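Local coordinates for ganglioside-induced differentiation-associated protein 2 (Homo sapiens, PDB 4UML) that is of uncertain molecular function, the present chain being its macro domain, a fold that in many relatives binds ADP-ribose, at residues K56-K61 against K203-V208; D63-N68 against F119-R124; C69-N74 against Q160-V165; Q103-C108 against I126-G131; N152-A157 against V165-I170. All coordinates share one frame; numbering follows the deposited sequence. Where two conformers were deposited one is given.

Contact 1: residues K56-K61 against K203-V208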
# COMPACT_ATOMS: atom_id res chain seq x y z
N LYS A 56 -1.52 3.75 -14.35
CA LYS A 56 -1.38 2.65 -13.38
C LYS A 56 -1.76 3.01 -11.95
O LYS A 56 -1.95 2.14 -11.12
CB LYS A 56 0.05 2.17 -13.40
CG LYS A 56 0.43 1.71 -14.79
CD LYS A 56 1.89 1.32 -14.87
CE LYS A 56 2.17 0.71 -16.24
NZ LYS A 56 3.39 -0.12 -16.20
N VAL A 57 -1.90 4.30 -11.66
CA VAL A 57 -2.18 4.75 -10.32
C VAL A 57 -3.67 4.96 -10.14
O VAL A 57 -4.32 5.56 -11.01
CB VAL A 57 -1.47 6.08 -10.04
CG1 VAL A 57 -1.95 6.67 -8.72
CG2 VAL A 57 0.02 5.85 -10.01
N VAL A 58 -4.19 4.47 -9.02
CA VAL A 58 -5.56 4.63 -8.65
C VAL A 58 -5.67 5.12 -7.19
O VAL A 58 -5.06 4.55 -6.27
CB VAL A 58 -6.31 3.27 -8.76
CG1 VAL A 58 -7.75 3.43 -8.36
CG2 VAL A 58 -6.15 2.66 -10.16
N LEU A 59 -6.45 6.17 -6.97
CA LEU A 59 -6.83 6.58 -5.63
C LEU A 59 -8.26 6.17 -5.35
O LEU A 59 -9.17 6.54 -6.09
CB LEU A 59 -6.70 8.09 -5.48
CG LEU A 59 -7.11 8.67 -4.11
CD1 LEU A 59 -6.23 8.17 -3.00
CD2 LEU A 59 -7.04 10.20 -4.13
N TRP A 60 -8.48 5.43 -4.27
CA TRP A 60 -9.79 4.88 -4.01
C TRP A 60 -10.10 4.99 -2.56
O TRP A 60 -9.34 4.46 -1.72
CB TRP A 60 -9.83 3.41 -4.40
CG TRP A 60 -11.09 2.74 -4.08
CD1 TRP A 60 -12.33 3.01 -4.64
CD2 TRP A 60 -11.29 1.66 -3.16
NE1 TRP A 60 -13.28 2.16 -4.10
CE2 TRP A 60 -12.66 1.31 -3.21
CE3 TRP A 60 -10.45 0.93 -2.31
CZ2 TRP A 60 -13.21 0.30 -2.42
CZ3 TRP A 60 -10.97 -0.07 -1.54
CH2 TRP A 60 -12.34 -0.40 -1.61
N LYS A 61 -11.20 5.66 -2.23
CA LYS A 61 -11.64 5.69 -0.85
C LYS A 61 -12.44 4.44 -0.53
O LYS A 61 -13.54 4.27 -1.02
CB LYS A 61 -12.46 6.95 -0.54
CG LYS A 61 -12.87 7.01 0.93
CD LYS A 61 -13.12 8.44 1.39
CE LYS A 61 -14.42 8.99 0.82
NZ LYS A 61 -15.58 8.23 1.36
N LYS A 203 -1.70 -2.01 -12.16
CA LYS A 203 -2.37 -1.07 -11.26
C LYS A 203 -1.76 -1.08 -9.85
O LYS A 203 -1.37 -2.13 -9.32
CB LYS A 203 -3.87 -1.36 -11.14
CG LYS A 203 -4.72 -1.15 -12.39
CD LYS A 203 -4.77 0.30 -12.86
CE LYS A 203 -5.18 0.38 -14.33
NZ LYS A 203 -6.61 -0.03 -14.45
N VAL A 204 -1.62 0.12 -9.31
CA VAL A 204 -1.32 0.33 -7.91
C VAL A 204 -2.47 1.15 -7.37
O VAL A 204 -2.81 2.21 -7.93
CB VAL A 204 0.02 1.04 -7.70
CG1 VAL A 204 0.20 1.42 -6.23
CG2 VAL A 204 1.16 0.14 -8.14
N VAL A 205 -3.12 0.63 -6.32
CA VAL A 205 -4.25 1.28 -5.73
C VAL A 205 -3.86 1.75 -4.36
O VAL A 205 -3.44 0.96 -3.51
CB VAL A 205 -5.48 0.37 -5.60
CG1 VAL A 205 -6.63 1.11 -4.95
CG2 VAL A 205 -5.89 -0.18 -6.93
N PHE A 206 -4.01 3.06 -4.15
CA PHE A 206 -3.92 3.64 -2.82
C PHE A 206 -5.32 3.69 -2.23
O PHE A 206 -6.11 4.56 -2.60
CB PHE A 206 -3.32 5.03 -2.91
CG PHE A 206 -1.90 5.07 -3.43
CD1 PHE A 206 -0.83 4.71 -2.62
CD2 PHE A 206 -1.63 5.54 -4.70
CE1 PHE A 206 0.47 4.76 -3.08
CE2 PHE A 206 -0.31 5.60 -5.18
CZ PHE A 206 0.75 5.21 -4.37
N ALA A 207 -5.63 2.72 -1.37
CA ALA A 207 -6.87 2.66 -0.61
C ALA A 207 -6.78 3.58 0.60
O ALA A 207 -5.88 3.42 1.45
CB ALA A 207 -7.14 1.25 -0.13
N VAL A 208 -7.69 4.54 0.68
CA VAL A 208 -7.67 5.55 1.74
C VAL A 208 -9.01 5.63 2.48
O VAL A 208 -10.01 5.16 1.99
CB VAL A 208 -7.28 6.94 1.21
CG1 VAL A 208 -5.87 6.90 0.64
CG2 VAL A 208 -8.27 7.48 0.18
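At Lys-56 the backbone carbonyl starts the pairing: Val-204 N donates to Lys-56 O over 2.7 Å, with an N-H...O angle of 171°. The Lys-56 side chain leads away from the partner strand, and Lys-56 NZ is held by the carbonyls of Gly-198 and Ile-201. Val-57 turns its carbonyl outward to Ser-19 OG, while CG1, anti to the backbone N, lies at the edge of the Phe-206 ring, 4.0 Å from CE2. Val-58 bonds through both backbone N and O. Its N reaches Val-204 O at 2.9 Å, and its O takes Phe-206 N at 2.8 Å, nearly along the C=O axis. On the sheet face it shares with Val-205 and Trp-60, Val-58 also sets CG2 against the aliphatic carbon CD of Lys-203. Leu-59 points to the other face, where its side chain crosses that of Val-208 at about a right angle, CD1 3.8 Å from Val-208 CG2. Trp-60 repeats the double grip: Trp-60 N donates to Phe-206 O at 3.0 Å, from 29° above the carbonyl plane, and Trp-60 O receives Val-208 N at 2.9 Å. Its indole is approached edge-on by a methyl, CE3 lying 4.0 Å from Ala-207 CB. Lys-61 closes the segment by passing CG over Val-208 O. Five bonds alternating between the strands, with axes 24° apart, identify a parallel pair in unbroken register. Strand 57-61, outermost in the chain's own sheet, thus joins the last strand of the chain, a pairing that belongs to the mixed six-stranded sheet of the macro domain fold.

Contact 2: residues D63-N68 against F119-R124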
# COMPACT_ATOMS: atom_id res chain seq x y z
N ASP A 63 -12.23 0.22 1.79
CA ASP A 63 -11.54 -0.76 2.63
C ASP A 63 -10.67 -1.65 1.73
O ASP A 63 -11.18 -2.36 0.89
CB ASP A 63 -12.59 -1.61 3.35
CG ASP A 63 -12.00 -2.54 4.41
OD1 ASP A 63 -10.78 -2.88 4.37
OD2 ASP A 63 -12.79 -2.94 5.31
N VAL A 64 -9.35 -1.57 1.93
CA VAL A 64 -8.41 -2.32 1.11
C VAL A 64 -8.74 -3.83 1.03
O VAL A 64 -8.49 -4.46 0.01
CB VAL A 64 -6.96 -2.10 1.60
CG1 VAL A 64 -6.68 -2.91 2.86
CG2 VAL A 64 -5.97 -2.47 0.51
N ALA A 65 -9.31 -4.38 2.10
CA ALA A 65 -9.62 -5.78 2.15
C ALA A 65 -10.62 -6.26 1.10
O ALA A 65 -10.70 -7.45 0.83
CB ALA A 65 -10.10 -6.17 3.55
N LEU A 66 -11.33 -5.32 0.48
CA LEU A 66 -12.34 -5.66 -0.53
C LEU A 66 -11.75 -5.79 -1.91
O LEU A 66 -12.44 -6.25 -2.82
CB LEU A 66 -13.40 -4.58 -0.56
CG LEU A 66 -14.19 -4.45 0.76
CD1 LEU A 66 -15.14 -3.27 0.68
CD2 LEU A 66 -14.93 -5.73 1.02
N LEU A 67 -10.50 -5.40 -2.09
CA LEU A 67 -9.97 -5.28 -3.44
C LEU A 67 -9.50 -6.61 -4.01
O LEU A 67 -8.88 -7.39 -3.31
CB LEU A 67 -8.83 -4.26 -3.46
CG LEU A 67 -9.18 -2.79 -3.22
CD1 LEU A 67 -7.90 -2.00 -3.02
CD2 LEU A 67 -10.00 -2.24 -4.38
N ASN A 68 -9.78 -6.86 -5.28
CA ASN A 68 -9.27 -8.05 -5.96
C ASN A 68 -7.91 -7.82 -6.65
O ASN A 68 -7.61 -8.44 -7.65
CB ASN A 68 -10.30 -8.58 -6.97
CG ASN A 68 -10.48 -7.66 -8.15
OD1 ASN A 68 -10.16 -6.47 -8.07
ND2 ASN A 68 -10.97 -8.20 -9.28
N PHE A 119 -6.41 -16.37 1.51
CA PHE A 119 -7.49 -17.22 2.08
C PHE A 119 -8.89 -16.78 1.56
O PHE A 119 -9.08 -16.88 0.35
CB PHE A 119 -7.27 -17.35 3.60
CG PHE A 119 -5.93 -17.99 3.93
CD1 PHE A 119 -5.72 -19.36 3.71
CD2 PHE A 119 -4.84 -17.22 4.35
CE1 PHE A 119 -4.48 -19.96 3.98
CE2 PHE A 119 -3.59 -17.82 4.60
CZ PHE A 119 -3.41 -19.18 4.42
N ASN A 120 -9.81 -16.28 2.37
CA ASN A 120 -11.11 -15.88 1.80
C ASN A 120 -11.14 -14.48 1.17
O ASN A 120 -12.19 -14.01 0.71
CB ASN A 120 -12.24 -16.06 2.81
CG ASN A 120 -13.64 -15.84 2.21
OD1 ASN A 120 -14.01 -16.45 1.23
ND2 ASN A 120 -14.40 -14.99 2.82
N LEU A 121 -10.01 -13.79 1.13
CA LEU A 121 -10.03 -12.47 0.53
C LEU A 121 -10.17 -12.59 -0.98
O LEU A 121 -9.73 -13.60 -1.59
CB LEU A 121 -8.73 -11.72 0.82
CG LEU A 121 -8.39 -11.29 2.23
CD1 LEU A 121 -7.00 -10.65 2.23
CD2 LEU A 121 -9.45 -10.33 2.77
N ALA A 122 -10.73 -11.56 -1.59
CA ALA A 122 -10.72 -11.49 -3.07
C ALA A 122 -9.29 -11.49 -3.65
O ALA A 122 -9.07 -11.96 -4.77
CB ALA A 122 -11.50 -10.30 -3.54
N ALA A 123 -8.33 -10.96 -2.91
CA ALA A 123 -6.94 -10.88 -3.38
C ALA A 123 -6.25 -12.23 -3.20
O ALA A 123 -6.52 -12.93 -2.23
CB ALA A 123 -6.18 -9.83 -2.60
N ARG A 124 -5.35 -12.58 -4.11
CA ARG A 124 -4.55 -13.81 -4.05
C ARG A 124 -3.57 -13.83 -2.87
O ARG A 124 -3.35 -14.89 -2.28
CB ARG A 124 -3.78 -14.01 -5.38
CG ARG A 124 -2.92 -15.27 -5.47
CD ARG A 124 -2.07 -15.29 -6.76
NE ARG A 124 -2.88 -15.44 -7.98
CZ ARG A 124 -2.56 -14.98 -9.20
NH1 ARG A 124 -1.41 -14.32 -9.44
NH2 ARG A 124 -3.40 -15.20 -10.22
O HOH W 1 -8.88 -8.71 -0.94
O HOH W 2 -12.25 -9.60 -0.08
O HOH W 3 -6.99 -11.51 -7.08
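Leu-121 brings its CD2 methyl up to Ala-65 O, 3.7 Å away, and only loosely reaches the Ala-65 methyl beyond it. With CG anti to its own carbonyl carbon, the side chain swings toward the 3-10 turn of residues 64-66. Ala-122 supplies the second apolar touch: its CB points directly at the opposing segment and stands 4.0 Å from Asn-68 CB. The amide of Asn-68 turns from this contact and is held by Val-14 N and by Asp-13 OD1. Asp-63 organises the turn as an Asx turn, OD1 accepting Ala-65 N at 3.1 Å from 43° out of the carboxylate plane. Between the two backbones the polar connection runs through water. Water 1 donates to Ala-65 O at 2.8 Å and to Leu-67 O at 2.7 Å, and it accepts from Ala-123 N at 3.0 Å. Water 2 donates a hydrogen bond to the same Ala-65 O and accepts Ala-122 N at 2.9 Å. Ala-65 O is therefore gripped by two waters with a methyl alongside. The two loops, which precede strands 71-75 and 125-129 respectively, have no direct hydrogen bond with each other. Their polar link consists of water bridges between backbone groups, with small apolar touches beside them, which is consistent with a hydrated seam between the loops.

Contact 3: residues C69-N74 against Q160-V165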
# COMPACT_ATOMS: atom_id res chain seq x y z
N CYS A 69 -7.06 -6.95 -6.10
CA CYS A 69 -5.69 -6.86 -6.54
C CYS A 69 -4.97 -8.19 -6.30
O CYS A 69 -5.40 -8.99 -5.46
CB CYS A 69 -4.98 -5.73 -5.77
SG CYS A 69 -5.67 -4.08 -6.09
N THR A 70 -3.85 -8.40 -6.99
CA THR A 70 -3.06 -9.62 -6.83
C THR A 70 -2.68 -9.78 -5.35
O THR A 70 -2.79 -10.88 -4.78
CB THR A 70 -1.80 -9.63 -7.71
OG1 THR A 70 -2.17 -9.22 -9.04
CG2 THR A 70 -1.14 -11.04 -7.73
N ALA A 71 -2.21 -8.67 -4.76
CA ALA A 71 -1.93 -8.57 -3.34
C ALA A 71 -2.52 -7.29 -2.75
O ALA A 71 -2.55 -6.22 -3.38
CB ALA A 71 -0.42 -8.59 -3.09
N ILE A 72 -3.00 -7.41 -1.53
CA ILE A 72 -3.30 -6.27 -0.69
C ILE A 72 -2.30 -6.25 0.46
O ILE A 72 -1.69 -7.27 0.80
CB ILE A 72 -4.77 -6.21 -0.21
CG1 ILE A 72 -5.11 -7.42 0.68
CG2 ILE A 72 -5.72 -6.09 -1.37
CD1 ILE A 72 -6.03 -7.02 1.78
N VAL A 73 -2.13 -5.06 1.01
CA VAL A 73 -1.13 -4.81 2.02
C VAL A 73 -1.77 -4.60 3.41
O VAL A 73 -2.69 -3.83 3.58
CB VAL A 73 -0.32 -3.57 1.66
CG1 VAL A 73 0.71 -3.27 2.75
CG2 VAL A 73 0.36 -3.72 0.30
N ASN A 74 -1.27 -5.36 4.37
CA ASN A 74 -1.63 -5.28 5.76
C ASN A 74 -0.48 -4.56 6.46
O ASN A 74 0.69 -4.72 6.09
CB ASN A 74 -1.83 -6.67 6.34
CG ASN A 74 -2.21 -6.62 7.84
OD1 ASN A 74 -2.94 -5.76 8.25
ND2 ASN A 74 -1.65 -7.51 8.63
N GLN A 160 7.00 -11.68 -7.50
CA GLN A 160 5.89 -12.61 -7.71
C GLN A 160 5.17 -12.35 -9.01
O GLN A 160 4.10 -12.88 -9.20
CB GLN A 160 4.88 -12.51 -6.56
CG GLN A 160 5.36 -13.13 -5.26
CD GLN A 160 5.57 -14.61 -5.40
OE1 GLN A 160 4.77 -15.34 -6.01
NE2 GLN A 160 6.66 -15.07 -4.86
N SER A 161 5.72 -11.52 -9.89
CA SER A 161 5.07 -11.10 -11.12
C SER A 161 3.62 -10.69 -10.92
O SER A 161 2.75 -11.13 -11.65
CB SER A 161 5.15 -12.21 -12.19
OG SER A 161 6.45 -12.77 -12.23
N MET A 162 3.35 -9.84 -9.94
CA MET A 162 1.96 -9.44 -9.67
C MET A 162 1.50 -8.36 -10.63
O MET A 162 2.25 -7.45 -10.92
CB MET A 162 1.81 -8.96 -8.25
CG MET A 162 2.30 -9.95 -7.22
SD MET A 162 1.82 -9.33 -5.59
CE MET A 162 2.59 -10.51 -4.54
N SER A 163 0.26 -8.43 -11.08
CA SER A 163 -0.28 -7.40 -11.94
C SER A 163 -0.86 -6.17 -11.20
O SER A 163 -0.94 -5.08 -11.77
CB SER A 163 -1.32 -8.01 -12.88
OG SER A 163 -2.46 -8.41 -12.16
N SER A 164 -1.26 -6.33 -9.93
CA SER A 164 -1.76 -5.20 -9.15
C SER A 164 -1.50 -5.37 -7.66
O SER A 164 -1.41 -6.50 -7.13
CB SER A 164 -3.24 -4.94 -9.39
OG SER A 164 -4.03 -6.03 -9.01
N VAL A 165 -1.33 -4.22 -7.01
CA VAL A 165 -1.10 -4.12 -5.56
C VAL A 165 -2.05 -3.06 -4.98
O VAL A 165 -2.16 -1.95 -5.50
CB VAL A 165 0.36 -3.81 -5.20
CG1 VAL A 165 0.57 -3.75 -3.68
CG2 VAL A 165 1.30 -4.87 -5.78
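No ring takes part here, and the flat groups that meet are backbone peptides. Ala-71 N, in the peptide following Thr-70, directs its N-H at Ser-164 O, a straight (162°) but weak bond of 3.3 Å. Beside it Thr-70 and Ser-164 form reciprocal backbone-to-hydroxyl bonds. Thr-70 N donates to Ser-164 OG at 3.1 Å, and Ser-164 N returns to Thr-70 OG1 at 3.2 Å. Each hydroxyl thus receives the other residue's backbone N-H. Thr-70 OG1 is anti to its carbonyl carbon, chi1 -47°, whereas Ser-164 OG occupies the crowded position between N and C, chi1 61°, close to Cys-69 CA. A further weak bond brings Ser-163 N to Thr-70 OG1, so this one oxygen gathers two consecutive N-H groups. The other branch of Thr-70 is apolar: the Thr-70 and Met-162 side chains cross obliquely, Thr-70 CG2 3.6 Å from Met-162 CB. Met-162 extends beyond CG and presses SD to 3.4 Å from Ala-71 CB. Farther along, Val-73 CG2 meets Val-165 CG1 at 4.0 Å. This reciprocal pair comes just ahead of the parallel bridge between Ala-71 and Val-165, where two central strands of the sheet start to pair. A Schellman motif at Ser-161 ends helix 139-159 immediately before, that helix packs on Val-73, Met-162 and Val-165 through Val-153 and Ala-157, and strand 125-129 flanks strand 71-75 on its other side.

Contact 4: residues Q103-C108 against I126-G131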
# COMPACT_ATOMS: atom_id res chain seq x y z
N GLN A 103 1.76 -17.66 11.78
CA GLN A 103 2.71 -18.17 12.77
C GLN A 103 3.94 -18.65 12.07
O GLN A 103 5.05 -18.38 12.53
CB GLN A 103 2.14 -19.32 13.62
CG GLN A 103 0.85 -19.04 14.40
CD GLN A 103 0.80 -17.68 15.10
OE1 GLN A 103 1.20 -16.66 14.55
NE2 GLN A 103 0.26 -17.67 16.31
N LYS A 104 3.78 -19.35 10.94
CA LYS A 104 4.94 -19.79 10.18
C LYS A 104 5.96 -18.66 9.96
O LYS A 104 7.16 -18.90 9.98
CB LYS A 104 4.54 -20.44 8.85
CG LYS A 104 4.05 -21.89 8.94
CD LYS A 104 3.68 -22.48 7.58
CE LYS A 104 2.59 -23.54 7.68
N LEU A 105 5.49 -17.42 9.77
CA LEU A 105 6.40 -16.31 9.45
C LEU A 105 7.30 -15.90 10.61
O LEU A 105 8.36 -15.35 10.37
CB LEU A 105 5.61 -15.07 8.97
CG LEU A 105 4.71 -15.21 7.74
CD1 LEU A 105 4.01 -13.88 7.50
CD2 LEU A 105 5.51 -15.60 6.51
N LYS A 106 6.85 -16.13 11.85
CA LYS A 106 7.56 -15.72 13.10
C LYS A 106 7.94 -14.22 13.13
O LYS A 106 9.13 -13.85 13.14
CB LYS A 106 8.78 -16.61 13.36
CG LYS A 106 8.44 -18.09 13.64
CD LYS A 106 9.32 -19.05 12.82
CE LYS A 106 8.85 -20.51 12.89
N GLY A 107 6.92 -13.38 13.14
CA GLY A 107 7.08 -11.93 13.07
C GLY A 107 7.54 -11.33 11.74
O GLY A 107 7.82 -12.03 10.76
N CYS A 108 7.65 -10.02 11.76
CA CYS A 108 8.11 -9.20 10.66
C CYS A 108 8.79 -7.97 11.26
O CYS A 108 8.26 -7.35 12.17
CB CYS A 108 6.92 -8.78 9.79
SG CYS A 108 7.37 -7.78 8.35
N ILE A 126 -1.67 -11.53 0.62
CA ILE A 126 -1.54 -10.38 1.50
C ILE A 126 -0.04 -10.17 1.62
O ILE A 126 0.70 -11.15 1.82
CB ILE A 126 -2.11 -10.64 2.90
CG1 ILE A 126 -3.59 -10.98 2.84
CG2 ILE A 126 -1.96 -9.41 3.80
CD1 ILE A 126 -4.10 -11.70 4.06
N ILE A 127 0.39 -8.91 1.50
CA ILE A 127 1.75 -8.55 1.88
C ILE A 127 1.67 -7.83 3.24
O ILE A 127 1.03 -6.78 3.36
CB ILE A 127 2.42 -7.65 0.81
CG1 ILE A 127 2.53 -8.44 -0.49
CG2 ILE A 127 3.80 -7.19 1.31
CD1 ILE A 127 2.86 -7.58 -1.68
N HIS A 128 2.30 -8.41 4.26
CA HIS A 128 2.29 -7.86 5.58
C HIS A 128 3.55 -7.03 5.76
O HIS A 128 4.67 -7.47 5.41
CB HIS A 128 2.26 -8.99 6.61
CG HIS A 128 1.15 -9.97 6.40
ND1 HIS A 128 -0.07 -9.84 7.02
CD2 HIS A 128 1.06 -11.06 5.62
CE1 HIS A 128 -0.87 -10.83 6.65
NE2 HIS A 128 -0.20 -11.60 5.81
N THR A 129 3.39 -5.84 6.31
CA THR A 129 4.54 -4.99 6.60
C THR A 129 4.38 -4.25 7.93
O THR A 129 3.28 -4.25 8.49
CB THR A 129 4.76 -4.01 5.43
OG1 THR A 129 6.07 -3.45 5.53
CG2 THR A 129 3.70 -2.91 5.41
N VAL A 130 5.44 -3.61 8.41
CA VAL A 130 5.45 -2.94 9.74
C VAL A 130 6.12 -1.57 9.63
O VAL A 130 7.31 -1.45 9.38
CB VAL A 130 6.23 -3.79 10.78
CG1 VAL A 130 6.37 -3.09 12.14
CG2 VAL A 130 5.63 -5.18 10.90
N GLY A 131 5.32 -0.54 9.78
CA GLY A 131 5.80 0.81 9.76
C GLY A 131 6.43 1.18 11.10
O GLY A 131 6.23 0.50 12.11
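Two side chains, Cys-108 and Val-130, each point toward the opposing segment and carry most of this contact, with Leu-105 and His-128 forming a looser second pair. Cys-108 holds SG anti to its backbone N, chi1 -178°, which throws the sulfur across to the backbone at His-128 and Thr-129. There SG rests 4.0 Å from His-128 O, a packing distance. Val-130 answers with a single branch: CG2, anti to its own carbonyl carbon, lies 3.6 Å from Cys-108 O. The same methyl is 4.0 Å from Cys-108 CB, so it touches both the backbone and the side chain of the cysteine. Leu-105 aims from the last helical turn toward the imidazole, its CD1 coming no closer than 4.5 Å to His-128 CD2. The ring is fixed by neighbours on its own and the adjacent strands. Ile-126 CG2 lies 3.3 Å above one face, offset toward the rim, while NE2 bonds Thr-116 OG1 and ND1 bonds Asn-74 ND2. Asn-74 ND2 can only donate, so ND1 is probably the unprotonated nitrogen, which is consistent with a proton on NE2. The chain reaches Cys-108 by leaving the helix abruptly: Lys-106 N still closes on Gln-103 O at 3.0 Å, then Lys-106 and Gly-107 take positive phi values of 53° and 71°. Lys-114 NZ ties down this exit by bonding the carbonyls of Leu-105 and Gly-107. The contact therefore sets the C-terminal end of helix 97-105 and the loop after it against strand 125-129, which lies between strand 71-75 and the antiparallel edge strand 113-117.

Contact 5: residues N152-A157 against V165-I170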
# COMPACT_ATOMS: atom_id res chain seq x y z
N ASN A 152 9.91 -2.59 -0.13
CA ASN A 152 9.83 -4.03 0.01
C ASN A 152 8.51 -4.66 -0.44
O ASN A 152 8.49 -5.81 -0.91
CB ASN A 152 10.20 -4.43 1.42
CG ASN A 152 11.70 -4.32 1.67
OD1 ASN A 152 12.49 -4.64 0.79
ND2 ASN A 152 12.09 -3.82 2.84
N VAL A 153 7.40 -3.93 -0.28
CA VAL A 153 6.13 -4.38 -0.83
C VAL A 153 6.23 -4.53 -2.33
O VAL A 153 5.87 -5.57 -2.93
CB VAL A 153 5.00 -3.37 -0.48
CG1 VAL A 153 3.74 -3.65 -1.30
CG2 VAL A 153 4.66 -3.51 1.00
N LEU A 154 6.72 -3.45 -2.92
CA LEU A 154 6.92 -3.42 -4.36
C LEU A 154 7.92 -4.46 -4.86
O LEU A 154 7.73 -5.00 -5.94
CB LEU A 154 7.33 -2.03 -4.79
CG LEU A 154 6.23 -0.99 -4.62
CD1 LEU A 154 6.80 0.43 -4.74
CD2 LEU A 154 5.07 -1.20 -5.57
N GLN A 155 8.98 -4.72 -4.09
CA GLN A 155 9.97 -5.78 -4.38
C GLN A 155 9.29 -7.13 -4.46
O GLN A 155 9.57 -7.94 -5.35
CB GLN A 155 11.07 -5.82 -3.29
CG GLN A 155 12.18 -6.88 -3.43
CD GLN A 155 13.35 -6.67 -2.46
OE1 GLN A 155 13.41 -5.69 -1.73
NE2 GLN A 155 14.29 -7.60 -2.45
N LEU A 156 8.45 -7.40 -3.47
CA LEU A 156 7.70 -8.65 -3.44
C LEU A 156 6.79 -8.76 -4.63
O LEU A 156 6.70 -9.81 -5.27
CB LEU A 156 6.89 -8.80 -2.15
CG LEU A 156 7.59 -9.50 -0.99
CD1 LEU A 156 6.73 -9.42 0.26
CD2 LEU A 156 7.89 -10.96 -1.35
N ALA A 157 6.09 -7.68 -4.94
CA ALA A 157 5.17 -7.72 -6.05
C ALA A 157 5.89 -8.01 -7.37
O ALA A 157 5.38 -8.75 -8.22
CB ALA A 157 4.42 -6.41 -6.16
N VAL A 165 -1.33 -4.22 -7.01
CA VAL A 165 -1.10 -4.12 -5.56
C VAL A 165 -2.05 -3.06 -4.98
O VAL A 165 -2.16 -1.95 -5.50
CB VAL A 165 0.36 -3.81 -5.20
CG1 VAL A 165 0.57 -3.75 -3.68
CG2 VAL A 165 1.30 -4.87 -5.78
N GLY A 166 -2.82 -3.47 -3.98
CA GLY A 166 -3.64 -2.58 -3.18
C GLY A 166 -2.93 -2.16 -1.92
O GLY A 166 -2.80 -2.94 -0.99
N PHE A 167 -2.44 -0.94 -1.88
CA PHE A 167 -1.86 -0.39 -0.67
C PHE A 167 -2.90 0.12 0.29
O PHE A 167 -3.83 0.81 -0.10
CB PHE A 167 -0.92 0.78 -0.96
CG PHE A 167 0.43 0.38 -1.45
CD1 PHE A 167 1.44 0.04 -0.56
CD2 PHE A 167 0.69 0.36 -2.81
CE1 PHE A 167 2.69 -0.33 -1.01
CE2 PHE A 167 1.94 0.00 -3.26
CZ PHE A 167 2.92 -0.36 -2.37
N CYS A 168 -2.72 -0.21 1.57
CA CYS A 168 -3.35 0.54 2.65
C CYS A 168 -2.42 1.71 2.91
O CYS A 168 -1.29 1.79 2.38
CB CYS A 168 -3.51 -0.31 3.91
SG CYS A 168 -1.92 -0.87 4.62
N VAL A 169 -2.88 2.64 3.73
CA VAL A 169 -2.00 3.66 4.24
C VAL A 169 -1.11 2.95 5.25
O VAL A 169 -1.60 2.49 6.28
CB VAL A 169 -2.84 4.80 4.86
CG1 VAL A 169 -1.92 5.85 5.49
CG2 VAL A 169 -3.70 5.46 3.77
N ILE A 170 0.19 2.77 4.93
CA ILE A 170 1.03 1.91 5.76
C ILE A 170 1.28 2.51 7.17
O ILE A 170 1.45 1.77 8.12
CB ILE A 170 2.38 1.53 5.04
CG1 ILE A 170 2.04 0.58 3.87
CG2 ILE A 170 3.38 0.87 5.98
CD1 ILE A 170 3.20 0.21 2.96
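This is the helix-on-sheet packing of a beta-alpha-beta crossover: strand 125-129 leads into helix 139-159, which returns to the parallel strand 164-167, with strand 71-75 lying between the two strands. The helix runs back over the strand at 164° between their N-to-C directions, the segment axes approaching to 10.4 Å. At the late end of the helical segment Ala-157 CB touches Val-165 CG2 at 3.5 Å. One turn earlier, Val-153 and Phe-167 meet tip to tip and equally closely. Val-153 CG1, anti to its backbone N, comes to 3.5 Å from Phe-167 CE1 and also touches Val-165 CG1 at 4.0 Å. Leu-154 arrives at about a right angle and puts CD2 at the ring edge, in its plane, 3.9 Å from Phe-167 CZ. From the strand itself, Val-165 CG1 stands 4.0 Å above one ring face, offset toward the rim. Phe-167 has CG anti to its carbonyl carbon, chi1 -78°, and the ring consequently reaches into the helix side of the sheet, where CE1 and CZ meet Val-153, and CZ and CE2 meet Leu-154. Beyond the strand, Ile-170 adds a marginal touch, CD1 to Val-153 CG2. All six touching residues are buried and the interface is wholly apolar. Around it, Tyr-150 from an earlier turn of the same helix meets the Phe-167 ring with planes about 30° apart, Val-190 of helix 179-197 also packs on that ring, and strands 71-75 and 203-208 flank strand 164-167.

Overall arrangement
Contacts 1, 3, 4 and 5 are buried and all reach the one sheet; 1, 3 and 5 meet around strand 164-167. Val-165 belongs to both 3 and 5, and its backbone N and O probably bond Lys-203 and Val-205 of contact 1. Their chemistry differs: contact 1 rests on regular interstrand bonds, contact 3 on reciprocal backbone-to-hydroxyl bonds where strands begin, contact 5 on apolar helix packing. Contact 4 lies across the chain's centre from contact 1 and has loose van der Waals touches; Ile-127 links its strand to contacts 3 and 5. Contact 2 is only partly buried and is bridged by ordered water, yet Leu-67 reaches Trp-60 of contact 1, and Leu-121 packs on Ile-72 and Ile-126.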